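Branched-chain amino acid transport system substrate-binding protein (Rhodopseudomonas palustris, PDB 4JB0) probably captures lignin-derived aromatic acids such as ferulic acid in the periplasm and delivers them to an ABC transporter for uptake. Local coordinates at residues G139-Y144 against R168-D173; I191-S196 against I216-G221; P77-V82 against A97-T102. All coordinates share one frame; numbering follows the deposited sequence.

Contact 1: residues G139-Y144 against R168-D173. With FER (3-(4-hydroxy-3-methoxyphenyl)-2-propenoic acid), chain B.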
loop_
_atom_site.group_PDB
_atom_site.type_symbol
_atom_site.label_atom_id
_atom_site.label_comp_id
_atom_site.label_asym_id
_atom_site.label_seq_id
_atom_site.Cartn_x
_atom_site.Cartn_y
_atom_site.Cartn_z
ATOM N N GLY A 139 13.870 -9.626 4.063
ATOM C CA GLY A 139 12.499 -9.477 3.553
ATOM C C GLY A 139 11.933 -10.780 3.079
ATOM O O GLY A 139 12.614 -11.777 3.091
ATOM N N TYR A 140 10.692 -10.762 2.635
ATOM C CA TYR A 140 10.032 -11.954 2.186
ATOM C C TYR A 140 10.700 -12.560 0.950
ATOM O O TYR A 140 11.164 -11.830 0.040
ATOM C CB TYR A 140 8.587 -11.658 1.784
ATOM C CG TYR A 140 7.656 -11.066 2.822
ATOM C CD1 TYR A 140 7.687 -11.489 4.147
ATOM C CD2 TYR A 140 6.628 -10.191 2.418
ATOM C CE1 TYR A 140 6.771 -10.991 5.081
ATOM C CE2 TYR A 140 5.691 -9.701 3.343
ATOM C CZ TYR A 140 5.784 -10.120 4.683
ATOM O OH TYR A 140 4.877 -9.646 5.603
ATOM N N SER A 141 10.733 -13.896 0.927
ATOM C CA SER A 141 11.101 -14.660 -0.287
ATOM C C SER A 141 9.932 -14.676 -1.303
ATOM O O SER A 141 9.395 -15.732 -1.684
ATOM C CB SER A 141 11.483 -16.089 0.112
ATOM O OG SER A 141 10.488 -16.623 0.992
ATOM N N ASP A 142 9.476 -13.501 -1.690
ATOM C CA ASP A 142 8.379 -13.389 -2.667
ATOM C C ASP A 142 8.443 -12.059 -3.434
ATOM O O ASP A 142 9.403 -11.309 -3.252
ATOM C CB ASP A 142 6.979 -13.713 -2.064
ATOM C CG ASP A 142 6.431 -12.640 -1.124
ATOM O OD1 ASP A 142 5.636 -12.992 -0.219
ATOM O OD2 ASP A 142 6.767 -11.458 -1.258
ATOM N N SER A 143 7.434 -11.785 -4.270
ATOM C CA SER A 143 7.432 -10.589 -5.120
ATOM C C SER A 143 7.517 -9.230 -4.354
ATOM O O SER A 143 8.087 -8.271 -4.890
ATOM C CB SER A 143 6.253 -10.607 -6.108
ATOM O OG SER A 143 5.002 -10.827 -5.429
ATOM N N TYR A 144 6.930 -9.116 -3.161
ATOM C CA TYR A 144 7.084 -7.856 -2.381
ATOM C C TYR A 144 8.525 -7.714 -1.906
ATOM O O TYR A 144 9.093 -6.640 -2.012
ATOM C CB TYR A 144 6.172 -7.850 -1.151
ATOM C CG TYR A 144 6.150 -6.538 -0.357
ATOM C CD1 TYR A 144 5.677 -5.344 -0.934
ATOM C CD2 TYR A 144 6.627 -6.493 0.977
ATOM C CE1 TYR A 144 5.647 -4.134 -0.184
ATOM C CE2 TYR A 144 6.623 -5.286 1.735
ATOM C CZ TYR A 144 6.119 -4.139 1.158
ATOM O OH TYR A 144 6.088 -3.010 1.906
ATOM N N ARG A 168 16.367 -13.685 3.379
ATOM C CA ARG A 168 14.950 -13.778 3.092
ATOM C C ARG A 168 14.279 -14.655 4.126
ATOM O O ARG A 168 14.923 -15.513 4.765
ATOM C CB ARG A 168 14.649 -14.341 1.670
ATOM C CG ARG A 168 15.098 -13.474 0.451
ATOM C CD ARG A 168 14.738 -11.936 0.522
ATOM N NE ARG A 168 15.307 -11.306 -0.684
ATOM C CZ ARG A 168 14.602 -11.103 -1.801
ATOM N NH1 ARG A 168 13.304 -11.390 -1.814
ATOM N NH2 ARG A 168 15.151 -10.601 -2.897
ATOM N N PHE A 169 12.971 -14.435 4.282
ATOM C CA PHE A 169 12.138 -15.336 5.056
ATOM C C PHE A 169 10.815 -15.455 4.364
ATOM O O PHE A 169 10.461 -14.585 3.561
ATOM C CB PHE A 169 12.006 -14.921 6.565
ATOM C CG PHE A 169 11.258 -13.617 6.833
ATOM C CD1 PHE A 169 11.873 -12.360 6.610
ATOM C CD2 PHE A 169 9.977 -13.639 7.409
ATOM C CE1 PHE A 169 11.182 -11.144 6.884
ATOM C CE2 PHE A 169 9.287 -12.440 7.673
ATOM C CZ PHE A 169 9.888 -11.194 7.435
ATOM N N ALA A 170 10.095 -16.551 4.662
ATOM C CA ALA A 170 8.749 -16.798 4.159
ATOM C C ALA A 170 7.715 -16.183 5.094
ATOM O O ALA A 170 7.904 -16.164 6.328
ATOM C CB ALA A 170 8.495 -18.340 4.046
ATOM N N ARG A 171 6.606 -15.722 4.514
ATOM C CA ARG A 171 5.523 -15.073 5.257
ATOM C C ARG A 171 5.053 -15.732 6.561
ATOM O O ARG A 171 4.899 -15.024 7.553
ATOM C CB ARG A 171 4.282 -14.899 4.352
ATOM C CG ARG A 171 4.197 -13.544 3.733
ATOM C CD ARG A 171 3.139 -13.525 2.592
ATOM N NE ARG A 171 3.577 -12.577 1.550
ATOM C CZ ARG A 171 3.379 -11.257 1.554
ATOM N NH1 ARG A 171 2.695 -10.674 2.535
ATOM N NH2 ARG A 171 3.829 -10.513 0.547
ATOM N N PRO A 172 4.808 -17.066 6.548
ATOM C CA PRO A 172 4.364 -17.716 7.785
ATOM C C PRO A 172 5.460 -18.033 8.834
ATOM O O PRO A 172 5.097 -18.460 9.949
ATOM C CB PRO A 172 3.725 -19.010 7.295
ATOM C CG PRO A 172 4.248 -19.264 5.974
ATOM C CD PRO A 172 4.798 -18.013 5.404
ATOM N N ASP A 173 6.747 -17.800 8.517
ATOM C CA ASP A 173 7.845 -18.128 9.440
ATOM C C ASP A 173 7.623 -17.436 10.760
ATOM O O ASP A 173 7.302 -16.247 10.782
ATOM C CB ASP A 173 9.197 -17.699 8.902
ATOM C CG ASP A 173 9.621 -18.537 7.733
ATOM O OD1 ASP A 173 8.863 -19.484 7.410
ATOM O OD2 ASP A 173 10.684 -18.260 7.142
HETATM C C4 FER B . 0.731 -1.124 1.586
HETATM C C5 FER B . 2.076 -1.422 1.425
HETATM C C6 FER B . 2.466 -2.753 1.511
HETATM C C3 FER B . -0.205 -2.114 1.825
HETATM C C2 FER B . 0.192 -3.453 1.904
HETATM C C1 FER B . 1.541 -3.764 1.741
HETATM C C10 FER B . -2.492 -2.862 2.248
HETATM C C7 FER B . 1.861 -5.213 1.836
HETATM C C8 FER B . 2.673 -5.854 0.993
HETATM C C9 FER B . 2.850 -7.326 1.113
HETATM O O1 FER B . 2.906 -7.903 2.235
HETATM O O2 FER B . 2.837 -7.972 0.030
HETATM O O4 FER B . 0.329 0.153 1.495
HETATM O O3 FER B . -1.538 -1.806 1.974
#

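Contact 2: residues I191-S196 against I216-G221. With FER (3-(4-hydroxy-3-methoxyphenyl)-2-propenoic acid), chain B.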
loop_
_atom_site.group_PDB
_atom_site.type_symbol
_atom_site.label_atom_id
_atom_site.label_comp_id
_atom_site.label_asym_id
_atom_site.label_seq_id
_atom_site.Cartn_x
_atom_site.Cartn_y
_atom_site.Cartn_z
ATOM N N ILE A 191 19.718 -1.790 8.660
ATOM C CA ILE A 191 19.052 -2.949 8.065
ATOM C C ILE A 191 17.709 -2.471 7.531
ATOM O O ILE A 191 16.975 -1.812 8.256
ATOM C CB ILE A 191 18.825 -4.051 9.121
ATOM C CG1 ILE A 191 20.186 -4.673 9.520
ATOM C CG2 ILE A 191 17.857 -5.133 8.572
ATOM C CD1 ILE A 191 20.082 -5.770 10.593
ATOM N N LEU A 192 17.423 -2.724 6.269
ATOM C CA LEU A 192 16.030 -2.510 5.749
ATOM C C LEU A 192 15.271 -3.818 5.877
ATOM O O LEU A 192 15.736 -4.855 5.385
ATOM C CB LEU A 192 16.039 -2.076 4.289
ATOM C CG LEU A 192 14.724 -2.013 3.524
ATOM C CD1 LEU A 192 13.745 -0.979 4.267
ATOM C CD2 LEU A 192 15.029 -1.647 2.022
ATOM N N VAL A 193 14.102 -3.752 6.502
ATOM C CA VAL A 193 13.214 -4.894 6.636
ATOM C C VAL A 193 12.142 -4.770 5.558
ATOM O O VAL A 193 11.387 -3.772 5.550
ATOM C CB VAL A 193 12.553 -4.941 8.037
ATOM C CG1 VAL A 193 11.452 -5.991 8.110
ATOM C CG2 VAL A 193 13.590 -5.161 9.175
ATOM N N GLY A 194 12.090 -5.748 4.641
ATOM C CA GLY A 194 11.078 -5.748 3.576
ATOM C C GLY A 194 9.931 -6.715 3.870
ATOM O O GLY A 194 9.896 -7.853 3.359
ATOM N N ALA A 195 8.981 -6.258 4.690
ATOM C CA ALA A 195 7.907 -7.122 5.214
ATOM C C ALA A 195 6.696 -6.225 5.520
ATOM O O ALA A 195 6.696 -5.055 5.105
ATOM C CB ALA A 195 8.384 -7.891 6.443
ATOM N N SER A 196 5.673 -6.772 6.181
ATOM C CA SER A 196 4.391 -6.085 6.309
ATOM C C SER A 196 3.610 -6.619 7.497
ATOM O O SER A 196 3.890 -7.749 7.961
ATOM C CB SER A 196 3.553 -6.229 5.003
ATOM O OG SER A 196 3.151 -7.598 4.817
ATOM N N ILE A 216 17.191 0.517 12.253
ATOM C CA ILE A 216 16.328 -0.369 11.487
ATOM C C ILE A 216 15.289 0.461 10.707
ATOM O O ILE A 216 14.650 1.326 11.291
ATOM C CB ILE A 216 15.663 -1.444 12.364
ATOM C CG1 ILE A 216 16.738 -2.215 13.193
ATOM C CG2 ILE A 216 14.738 -2.394 11.476
ATOM C CD1 ILE A 216 16.105 -3.242 14.158
ATOM N N TYR A 217 15.143 0.171 9.410
ATOM C CA TYR A 217 14.162 0.803 8.517
ATOM C C TYR A 217 13.044 -0.152 8.134
ATOM O O TYR A 217 13.316 -1.337 7.885
ATOM C CB TYR A 217 14.854 1.298 7.249
ATOM C CG TYR A 217 15.810 2.468 7.471
ATOM C CD1 TYR A 217 17.069 2.271 8.023
ATOM C CD2 TYR A 217 15.450 3.761 7.099
ATOM C CE1 TYR A 217 17.947 3.331 8.238
ATOM C CE2 TYR A 217 16.330 4.872 7.309
ATOM C CZ TYR A 217 17.572 4.634 7.881
ATOM O OH TYR A 217 18.441 5.678 8.086
ATOM N N GLN A 218 11.795 0.350 8.065
ATOM C CA GLN A 218 10.652 -0.481 7.703
ATOM C C GLN A 218 9.904 0.156 6.493
ATOM O O GLN A 218 9.933 1.372 6.268
ATOM C CB GLN A 218 9.656 -0.591 8.876
ATOM C CG GLN A 218 10.168 -1.427 10.087
ATOM C CD GLN A 218 9.891 -2.939 9.906
ATOM O OE1 GLN A 218 9.137 -3.352 9.012
ATOM N NE2 GLN A 218 10.505 -3.747 10.747
ATOM N N THR A 219 9.193 -0.669 5.766
ATOM C CA THR A 219 8.372 -0.203 4.646
ATOM C C THR A 219 6.952 0.233 5.084
ATOM O O THR A 219 6.512 0.045 6.245
ATOM C CB THR A 219 8.262 -1.302 3.582
ATOM O OG1 THR A 219 7.374 -2.330 4.034
ATOM C CG2 THR A 219 9.653 -1.928 3.275
ATOM N N HIS A 220 6.205 0.719 4.120
ATOM C CA HIS A 220 4.877 1.202 4.346
ATOM C C HIS A 220 3.924 0.060 4.533
ATOM O O HIS A 220 2.811 0.298 4.961
ATOM C CB HIS A 220 4.442 2.197 3.253
ATOM C CG HIS A 220 4.518 1.661 1.849
ATOM N ND1 HIS A 220 5.620 0.982 1.374
ATOM C CD2 HIS A 220 3.697 1.841 0.781
ATOM C CE1 HIS A 220 5.460 0.730 0.084
ATOM N NE2 HIS A 220 4.311 1.263 -0.304
ATOM N N GLY A 221 4.403 -1.201 4.350
ATOM C CA GLY A 221 3.598 -2.366 4.690
ATOM C C GLY A 221 3.456 -2.563 6.183
ATOM O O GLY A 221 2.605 -3.341 6.658
HETATM C C4 FER B . 0.731 -1.124 1.586
HETATM C C5 FER B . 2.076 -1.422 1.425
HETATM C C6 FER B . 2.466 -2.753 1.511
HETATM C C3 FER B . -0.205 -2.114 1.825
HETATM C C2 FER B . 0.192 -3.453 1.904
HETATM C C1 FER B . 1.541 -3.764 1.741
HETATM C C10 FER B . -2.492 -2.862 2.248
HETATM C C7 FER B . 1.861 -5.213 1.836
HETATM C C8 FER B . 2.673 -5.854 0.993
HETATM C C9 FER B . 2.850 -7.326 1.113
HETATM O O1 FER B . 2.906 -7.903 2.235
HETATM O O2 FER B . 2.837 -7.972 0.030
HETATM O O4 FER B . 0.329 0.153 1.495
HETATM O O3 FER B . -1.538 -1.806 1.974
HETATM O O HOH W 1 8.952 -3.488 6.344
#

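Contact 3: residues P77-V82 against A97-T102. With FER (3-(4-hydroxy-3-methoxyphenyl)-2-propenoic acid), chain B.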
loop_
_atom_site.group_PDB
_atom_site.type_symbol
_atom_site.label_atom_id
_atom_site.label_comp_id
_atom_site.label_asym_id
_atom_site.label_seq_id
_atom_site.Cartn_x
_atom_site.Cartn_y
_atom_site.Cartn_z
ATOM N N PRO A 77 1.270 -11.003 -3.411
ATOM C CA PRO A 77 1.006 -12.179 -4.300
ATOM C C PRO A 77 -0.458 -12.367 -4.797
ATOM O O PRO A 77 -0.661 -12.559 -6.020
ATOM C CB PRO A 77 1.530 -13.387 -3.482
ATOM C CG PRO A 77 2.608 -12.720 -2.529
ATOM C CD PRO A 77 1.991 -11.373 -2.177
ATOM N N PRO A 78 -1.493 -12.242 -3.904
ATOM C CA PRO A 78 -2.829 -12.352 -4.472
ATOM C C PRO A 78 -3.174 -11.152 -5.340
ATOM O O PRO A 78 -4.028 -11.279 -6.215
ATOM C CB PRO A 78 -3.758 -12.415 -3.266
ATOM C CG PRO A 78 -2.957 -11.785 -2.162
ATOM C CD PRO A 78 -1.526 -12.180 -2.430
ATOM N N THR A 79 -2.529 -10.010 -5.110
ATOM C CA THR A 79 -2.800 -8.820 -5.921
ATOM C C THR A 79 -2.347 -9.029 -7.370
ATOM O O THR A 79 -3.046 -8.684 -8.317
ATOM C CB THR A 79 -2.132 -7.605 -5.261
ATOM O OG1 THR A 79 -2.782 -7.429 -3.999
ATOM C CG2 THR A 79 -2.319 -6.338 -6.050
ATOM N N VAL A 80 -1.153 -9.577 -7.516
ATOM C CA VAL A 80 -0.661 -10.013 -8.829
ATOM C C VAL A 80 -1.710 -10.928 -9.500
ATOM O O VAL A 80 -2.044 -10.755 -10.685
ATOM C CB VAL A 80 0.640 -10.817 -8.646
ATOM C CG1 VAL A 80 0.917 -11.641 -9.958
ATOM C CG2 VAL A 80 1.772 -9.855 -8.296
ATOM N N ALA A 81 -2.206 -11.914 -8.761
ATOM C CA ALA A 81 -3.181 -12.866 -9.317
ATOM C C ALA A 81 -4.449 -12.120 -9.808
ATOM O O ALA A 81 -4.978 -12.416 -10.930
ATOM C CB ALA A 81 -3.583 -13.971 -8.269
ATOM N N VAL A 82 -4.910 -11.158 -9.000
ATOM C CA VAL A 82 -6.109 -10.401 -9.375
ATOM C C VAL A 82 -5.811 -9.574 -10.641
ATOM O O VAL A 82 -6.638 -9.503 -11.599
ATOM C CB VAL A 82 -6.640 -9.485 -8.230
ATOM C CG1 VAL A 82 -7.787 -8.620 -8.764
ATOM C CG2 VAL A 82 -7.192 -10.319 -7.112
ATOM N N ALA A 97 -2.824 -3.282 -2.757
ATOM C CA ALA A 97 -1.543 -3.683 -2.252
ATOM C C ALA A 97 -0.595 -3.385 -3.425
ATOM O O ALA A 97 -1.048 -3.299 -4.562
ATOM C CB ALA A 97 -1.552 -5.192 -1.937
ATOM N N PRO A 98 0.707 -3.194 -3.165
ATOM C CA PRO A 98 1.690 -2.917 -4.224
ATOM C C PRO A 98 1.826 -4.115 -5.177
ATOM O O PRO A 98 1.521 -5.268 -4.807
ATOM C CB PRO A 98 3.016 -2.724 -3.470
ATOM C CG PRO A 98 2.660 -2.755 -2.018
ATOM C CD PRO A 98 1.350 -3.474 -1.884
ATOM N N LEU A 99 2.193 -3.843 -6.422
ATOM C CA LEU A 99 2.473 -4.949 -7.309
ATOM C C LEU A 99 3.329 -4.562 -8.468
ATOM O O LEU A 99 3.194 -3.450 -8.988
ATOM C CB LEU A 99 1.208 -5.591 -7.812
ATOM C CG LEU A 99 0.572 -4.914 -9.007
ATOM C CD1 LEU A 99 -0.272 -5.984 -9.722
ATOM C CD2 LEU A 99 -0.159 -3.734 -8.473
ATOM N N PRO A 100 4.177 -5.497 -8.896
ATOM C CA PRO A 100 5.005 -5.323 -10.102
ATOM C C PRO A 100 4.135 -5.206 -11.348
ATOM O O PRO A 100 3.418 -6.162 -11.731
ATOM C CB PRO A 100 5.818 -6.616 -10.188
ATOM C CG PRO A 100 5.467 -7.426 -8.918
ATOM C CD PRO A 100 4.180 -6.881 -8.396
ATOM N N ILE A 101 4.225 -4.039 -11.962
ATOM C CA ILE A 101 3.596 -3.692 -13.228
ATOM C C ILE A 101 4.450 -4.184 -14.376
ATOM O O ILE A 101 5.627 -3.854 -14.466
ATOM C CB ILE A 101 3.437 -2.155 -13.375
ATOM C CG1 ILE A 101 2.641 -1.580 -12.173
ATOM C CG2 ILE A 101 2.841 -1.774 -14.793
ATOM C CD1 ILE A 101 1.316 -2.144 -11.988
ATOM N N THR A 102 3.860 -5.008 -15.223
ATOM C CA THR A 102 4.538 -5.570 -16.376
ATOM C C THR A 102 3.605 -5.201 -17.521
ATOM O O THR A 102 2.488 -4.760 -17.254
ATOM C CB THR A 102 4.666 -7.102 -16.241
ATOM O OG1 THR A 102 3.367 -7.637 -15.998
ATOM C CG2 THR A 102 5.579 -7.541 -15.046
HETATM C C4 FER B . 0.731 -1.124 1.586
HETATM C C5 FER B . 2.076 -1.422 1.425
HETATM C C6 FER B . 2.466 -2.753 1.511
HETATM C C3 FER B . -0.205 -2.114 1.825
HETATM C C2 FER B . 0.192 -3.453 1.904
HETATM C C1 FER B . 1.541 -3.764 1.741
HETATM C C10 FER B . -2.492 -2.862 2.248
HETATM C C7 FER B . 1.861 -5.213 1.836
HETATM C C8 FER B . 2.673 -5.854 0.993
HETATM C C9 FER B . 2.850 -7.326 1.113
HETATM O O1 FER B . 2.906 -7.903 2.235
HETATM O O2 FER B . 2.837 -7.972 0.030
HETATM O O4 FER B . 0.329 0.153 1.495
HETATM O O3 FER B . -1.538 -1.806 1.974
#

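Contact 1: residues G139-Y144 against R168-D173
Gly-139 and Tyr-140 pair in parallel with Arg-168 and Phe-169 where two strands of a beta-alpha-beta unit end, and the strand ends and what follows them build part of the ligand pocket. Backbone bonds close the pairing: Phe-169 N gives to Gly-139 O at 2.9 Å, and Ser-141 N reaches Phe-169 O at 2.7 Å. Arg-168 adds a side-chain bond from NH1 to Tyr-140 O, while salt bridges to Glu-166 and Asp-146 engage the same guanidinium.

Aromatic contacts come next. Tyr-140 turns its CD1-CE1 edge to the face of Phe-169 in an offset edge-to-face pair, planes at 65°. One face of the tyrosine ring takes Arg-171 CG in a CH-pi contact, 3.9 Å from the centroid, and its OH bonds Ser-196. Tyr-144 sets a ring face over ferulate C8.

Charge does the rest. Asp-142 OD1 forms a salt bridge with Arg-171 NE at 2.7 Å, carboxylate and guanidinium planes only 19° apart, and OD2 weakly caps the helix through Tyr-144 N. With its chain bent at chi3 (-147°), Arg-171 also fronts the ferulate carboxylate, where NH1 lies 2.8 Å from O1 and NH2 2.8 Å from O2.

Contact 2: residues I191-S196 against I216-G221
Val-193 and Gln-218 lie side by side and point the same way from two neighbouring parallel strands. The glutamine chain folds back at chi2 (-86°), which brings its amide against the valine: NE2 is 3.6 Å from Val-193 CG1, and OE1 touches the same methyl. The other methyl, Val-193 CG2, meets Ile-216 CG2 obliquely at 3.8 Å. The amide's hydrogen bonds go elsewhere, NE2 to Gln-204 OE1 and Ala-200 O of helix 197-209, OE1 to a water.

Leu-192 and Tyr-217 occupy the other face and cross at about a right angle, with CD1 of the leucine 3.9 Å from CB of the tyrosine. The phenol leads away to bond His-126. Between the two layers, nearly straight backbone bonds run from Tyr-217 N to Ile-191 O and from Val-193 N to Tyr-217 O.

Beyond these bonds the backbones part briefly, and the water bridges them before they close again at Ser-196 and Gly-221. It accepts from Ala-195 N and Thr-219 N and is also bonded to Val-193 O and Gln-218 OE1. Thr-219 points its CB toward the facing segment, with CG2 3.4 Å from Val-193 O. Its OG1 accepts from Gly-221 N, making an ST turn, and is bonded to the Tyr-144 hydroxyl as well. Gly-221 packs tightly here: a beta carbon would run into Ser-196 CB. Its CA comes 3.4 Å from ferulate C6, His-220 places a ring face over C5, and Ser-196 OG is hydrogen-bonded to ferulate O1 at 2.6 Å.

Strand ends that open into ligand-binding loops are typical of the Rossmann-like lobes of periplasmic binding proteins, and here two adjacent parallel strands of a beta-alpha-beta unit supply one side of the aromatic acid pocket.

Contact 3: residues P77-V82 against A97-T102
Thr-79 gives up more surface than any other residue where the first turns of helix 76-89 lie against the loop that follows strand 93-95. Its CB points toward the loop, and its two branches do different work. OG1 comes 3.3 Å from Ala-97 CB, but its hydrogen bonds go back to Val-75 O and Ser-73 N, so the hydroxyl ties the helix start to the preceding loop. With OG1 anti to the carbonyl carbon (chi1 -64°), CG2 falls anti to the backbone N and reaches the other way. It touches Ala-97 O at 3.6 Å and Leu-99 CB at 4.0 Å.

Leu-99 meets the threonine at about a right angle and carries CD1 along the helix backbone, 4.1 Å from Val-80 CA and close to Thr-79 O. Val-80 answers with one methyl, CG2, which lies 3.8 Å from Pro-100 CD and a little farther from Leu-99 CB. Thus the helix offers two consecutive side chains, and the loop wraps past them from Ala-97 to Pro-100.

Between those ends Pro-98 turns its ring from the helix to the ligand. CG lies over the face of the ferulate ring, 3.5 Å from C6, and CD sits above C1 at 3.6 Å, while Pro-98 O is bonded to Thr-76 OG1. Replacing the proline with a glycine would probably leave that part of the ring face without its apolar cover and set the loop backbone free to flex.

No hydrogen bond crosses the two segments, and Ala-97 O is buried without a partner in the model. The segments thus fit by van der Waals contact, Thr-76, earlier in the same helix, supplies the polar tie, and the loop gives the ligand's aromatic ring an apolar surface.

How the contacts relate
All three contacts meet at the bound ferulate, approached from two lobes. Contacts 1 and 2 share one sheet, in which strands 134-140 and 190-194 are neighbours, whereas contact 3 belongs to the lobe built on the other sheet. Contact 2 is wholly buried, mixing backbone bonds, apolar packing and one bridging water; contact 1 lies nearer the surface and is rich in charge; contact 3 is buried too, but small and with no hydrogen bond between its two segments. Two tyrosine hydroxyls of contact 1 probably bond to hydroxyls of contact 2. Arg-171 against Pro-77 and Tyr-144 against Pro-98 join contacts 1 and 3, while contacts 2 and 3 do not touch.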